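Local coordinates for organic hydroperoxide resistance protein (Deinococcus radiodurans, PDB 1USP) that probably protects the bacterium against organic hydroperoxides by reducing them, as in other members of the OsmC/Ohr family, at residues Val96-His101 / Val133-Arg138. Sequence-based numbering, arbitrary orientation.
With GOL (glycerol), chain E.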
loop_
_atom_site.group_PDB
_atom_site.type_symbol
_atom_site.label_atom_id
_atom_site.label_comp_id
_atom_site.label_asym_id
_atom_site.label_seq_id
_atom_site.Cartn_x
_atom_site.Cartn_y
_atom_site.Cartn_z
ATOM N N VAL B 96 -3.343 12.037 1.578
ATOM C CA VAL B 96 -4.438 11.072 1.628
ATOM C C VAL B 96 -5.733 11.680 2.129
ATOM O O VAL B 96 -5.724 12.440 3.090
ATOM C CB VAL B 96 -4.079 9.867 2.536
ATOM C CG1 VAL B 96 -5.247 8.906 2.652
ATOM C CG2 VAL B 96 -2.819 9.165 2.018
ATOM N N GLU B 97 -6.830 11.325 1.460
ATOM C CA GLU B 97 -8.193 11.567 1.909
ATOM C C GLU B 97 -8.955 10.236 1.911
ATOM O O GLU B 97 -8.981 9.529 0.904
ATOM C CB GLU B 97 -8.916 12.544 0.965
ATOM C CG GLU B 97 -10.371 12.813 1.338
ATOM C CD GLU B 97 -11.149 13.503 0.220
ATOM O OE1 GLU B 97 -11.863 12.812 -0.549
ATOM O OE2 GLU B 97 -11.042 14.745 0.119
ATOM N N LEU B 98 -9.569 9.910 3.042
ATOM C CA LEU B 98 -10.420 8.743 3.186
ATOM C C LEU B 98 -11.857 9.189 3.431
ATOM O O LEU B 98 -12.094 9.954 4.348
ATOM C CB LEU B 98 -9.975 7.920 4.392
ATOM C CG LEU B 98 -8.535 7.417 4.387
ATOM C CD1 LEU B 98 -8.179 6.802 5.741
ATOM C CD2 LEU B 98 -8.368 6.408 3.286
ATOM N N GLU B 99 -12.796 8.684 2.636
ATOM C CA GLU B 99 -14.207 9.053 2.725
ATOM C C GLU B 99 -15.087 7.818 2.850
ATOM O O GLU B 99 -15.123 6.988 1.951
ATOM C CB GLU B 99 -14.614 9.859 1.492
ATOM C CG GLU B 99 -16.054 10.362 1.541
ATOM C CD GLU B 99 -16.318 11.465 0.524
ATOM O OE1 GLU B 99 -15.536 12.435 0.472
ATOM O OE2 GLU B 99 -17.298 11.364 -0.229
ATOM N N GLY B 100 -15.788 7.697 3.969
ATOM C CA GLY B 100 -16.663 6.574 4.218
ATOM C C GLY B 100 -18.137 6.876 4.038
ATOM O O GLY B 100 -18.623 7.951 4.400
ATOM N N HIS B 101 -18.860 5.919 3.487
ATOM C CA HIS B 101 -20.305 6.024 3.359
ATOM C C HIS B 101 -20.909 4.870 4.149
ATOM O O HIS B 101 -20.575 3.719 3.906
ATOM C CB HIS B 101 -20.724 5.949 1.905
ATOM C CG HIS B 101 -22.207 5.934 1.718
ATOM N ND1 HIS B 101 -23.031 6.908 2.243
ATOM C CD2 HIS B 101 -23.018 5.053 1.086
ATOM C CE1 HIS B 101 -24.286 6.635 1.930
ATOM N NE2 HIS B 101 -24.308 5.515 1.232
ATOM N N VAL B 133 -3.571 12.890 6.670
ATOM C CA VAL B 133 -4.696 12.011 6.380
ATOM C C VAL B 133 -5.953 12.717 6.838
ATOM O O VAL B 133 -6.144 12.934 8.025
ATOM C CB VAL B 133 -4.599 10.637 7.075
ATOM C CG1 VAL B 133 -5.842 9.803 6.768
ATOM C CG2 VAL B 133 -3.339 9.902 6.638
ATOM N N ARG B 134 -6.802 13.062 5.885
ATOM C CA ARG B 134 -8.071 13.720 6.155
ATOM C C ARG B 134 -9.220 12.712 6.089
ATOM O O ARG B 134 -9.363 12.016 5.096
ATOM C CB ARG B 134 -8.275 14.810 5.106
ATOM C CG ARG B 134 -9.463 15.671 5.369
ATOM C CD ARG B 134 -9.578 16.826 4.429
ATOM N NE ARG B 134 -10.921 17.405 4.509
ATOM C CZ ARG B 134 -11.616 17.862 3.476
ATOM N NH1 ARG B 134 -11.140 17.785 2.234
ATOM N NH2 ARG B 134 -12.827 18.375 3.692
ATOM N N LEU B 135 -10.025 12.652 7.148
ATOM C CA LEU B 135 -11.188 11.775 7.254
ATOM C C LEU B 135 -12.493 12.514 6.927
ATOM O O LEU B 135 -12.775 13.569 7.503
ATOM C CB LEU B 135 -11.291 11.226 8.682
ATOM C CG LEU B 135 -10.101 10.431 9.211
ATOM C CD1 LEU B 135 -10.415 9.834 10.583
ATOM C CD2 LEU B 135 -9.677 9.355 8.229
ATOM N N LYS B 136 -13.278 11.944 6.016
ATOM C CA LYS B 136 -14.550 12.511 5.572
ATOM C C LYS B 136 -15.647 11.454 5.597
ATOM O O LYS B 136 -15.396 10.268 5.398
ATOM C CB LYS B 136 -14.486 13.073 4.142
ATOM C CG LYS B 136 -13.205 13.769 3.734
ATOM C CD LYS B 136 -13.441 15.200 3.286
ATOM C CE LYS B 136 -14.474 15.344 2.164
ATOM N NZ LYS B 136 -13.964 16.182 1.017
ATOM N N VAL B 137 -16.869 11.920 5.839
ATOM C CA VAL B 137 -18.065 11.113 5.741
ATOM C C VAL B 137 -18.906 11.618 4.557
ATOM O O VAL B 137 -19.029 12.815 4.319
ATOM C CB VAL B 137 -18.884 11.181 7.047
ATOM C CG1 VAL B 137 -20.263 10.568 6.855
ATOM C CG2 VAL B 137 -18.153 10.463 8.175
ATOM N N ARG B 138 -19.519 10.674 3.865
ATOM C CA ARG B 138 -20.251 10.905 2.636
ATOM C C ARG B 138 -21.729 10.648 2.877
ATOM O O ARG B 138 -22.092 9.620 3.438
ATOM C CB ARG B 138 -19.734 9.905 1.618
ATOM C CG ARG B 138 -20.471 9.811 0.301
ATOM C CD ARG B 138 -19.514 9.456 -0.805
ATOM N NE ARG B 138 -19.650 8.109 -1.331
ATOM C CZ ARG B 138 -18.691 7.480 -2.019
ATOM N NH1 ARG B 138 -17.505 8.051 -2.233
ATOM N NH2 ARG B 138 -18.913 6.259 -2.479
HETATM C C1 GOL E . -25.044 8.460 5.065
HETATM O O1 GOL E . -26.415 8.167 5.098
HETATM C C2 GOL E . -24.504 8.395 6.481
HETATM O O2 GOL E . -24.901 9.562 7.159
HETATM C C3 GOL E . -22.987 8.252 6.573
HETATM O O3 GOL E . -22.397 8.014 5.324
#
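Residues 96-101, the end of strand 93-101, pair in parallel with strand 133-137 at the edge, within this chain, of a mixed three-stranded sheet. Register runs from Val96 opposite Val133 to Gly100 opposite Val137; the short axes cross at 21°, the twist of a parallel pair. The connection, containing helix 107-120 and no strand, makes this a beta-alpha-beta crossover. Backbone bonds define the pairing: Leu98 N donates to Arg134 O and Leu98 O accepts from Lys136 N, both at 2.9 Å, while Gly100 repeats this two-way link with Lys136 O and Arg138 N.

The two faces differ in chemistry. On one, Leu98 CD1 rests against Leu135 CD2 and Val133 CG1, each 3.9 Å away. The other is charged: with CG anti to the backbone N (chi1 178°), Glu97 extends its OE2 to Lys136 NZ in a weakly hydrogen-bonded salt bridge (3.4 Å), and Glu97 CG packs on Lys136 CG (3.8 Å). Its bridge to Arg134 NH1 is long (3.7 Å), the oxygen well outside the guanidinium plane, so charge alone acts there. Farther along, Glu99 OE2 sits at the edge of the Arg138 guanidinium, a long bridge to NH1 (3.9 Å) with the planes 79° apart. Past the Gly100-Val137 pair, His101 ND1 donates in its ring plane to Arg138 O (3.1 Å), approaching from above the carbonyl plane, and weakly to O3 of a glycerol, probably from the crystallisation liquor.

Strand 78-86 flanks 93-101 antiparallel; Leu98 also packs on Tyr54 and Phe58 of helix 46-69 and Met114 of helix 107-120, whereas Val137 meets Ala110 of the latter.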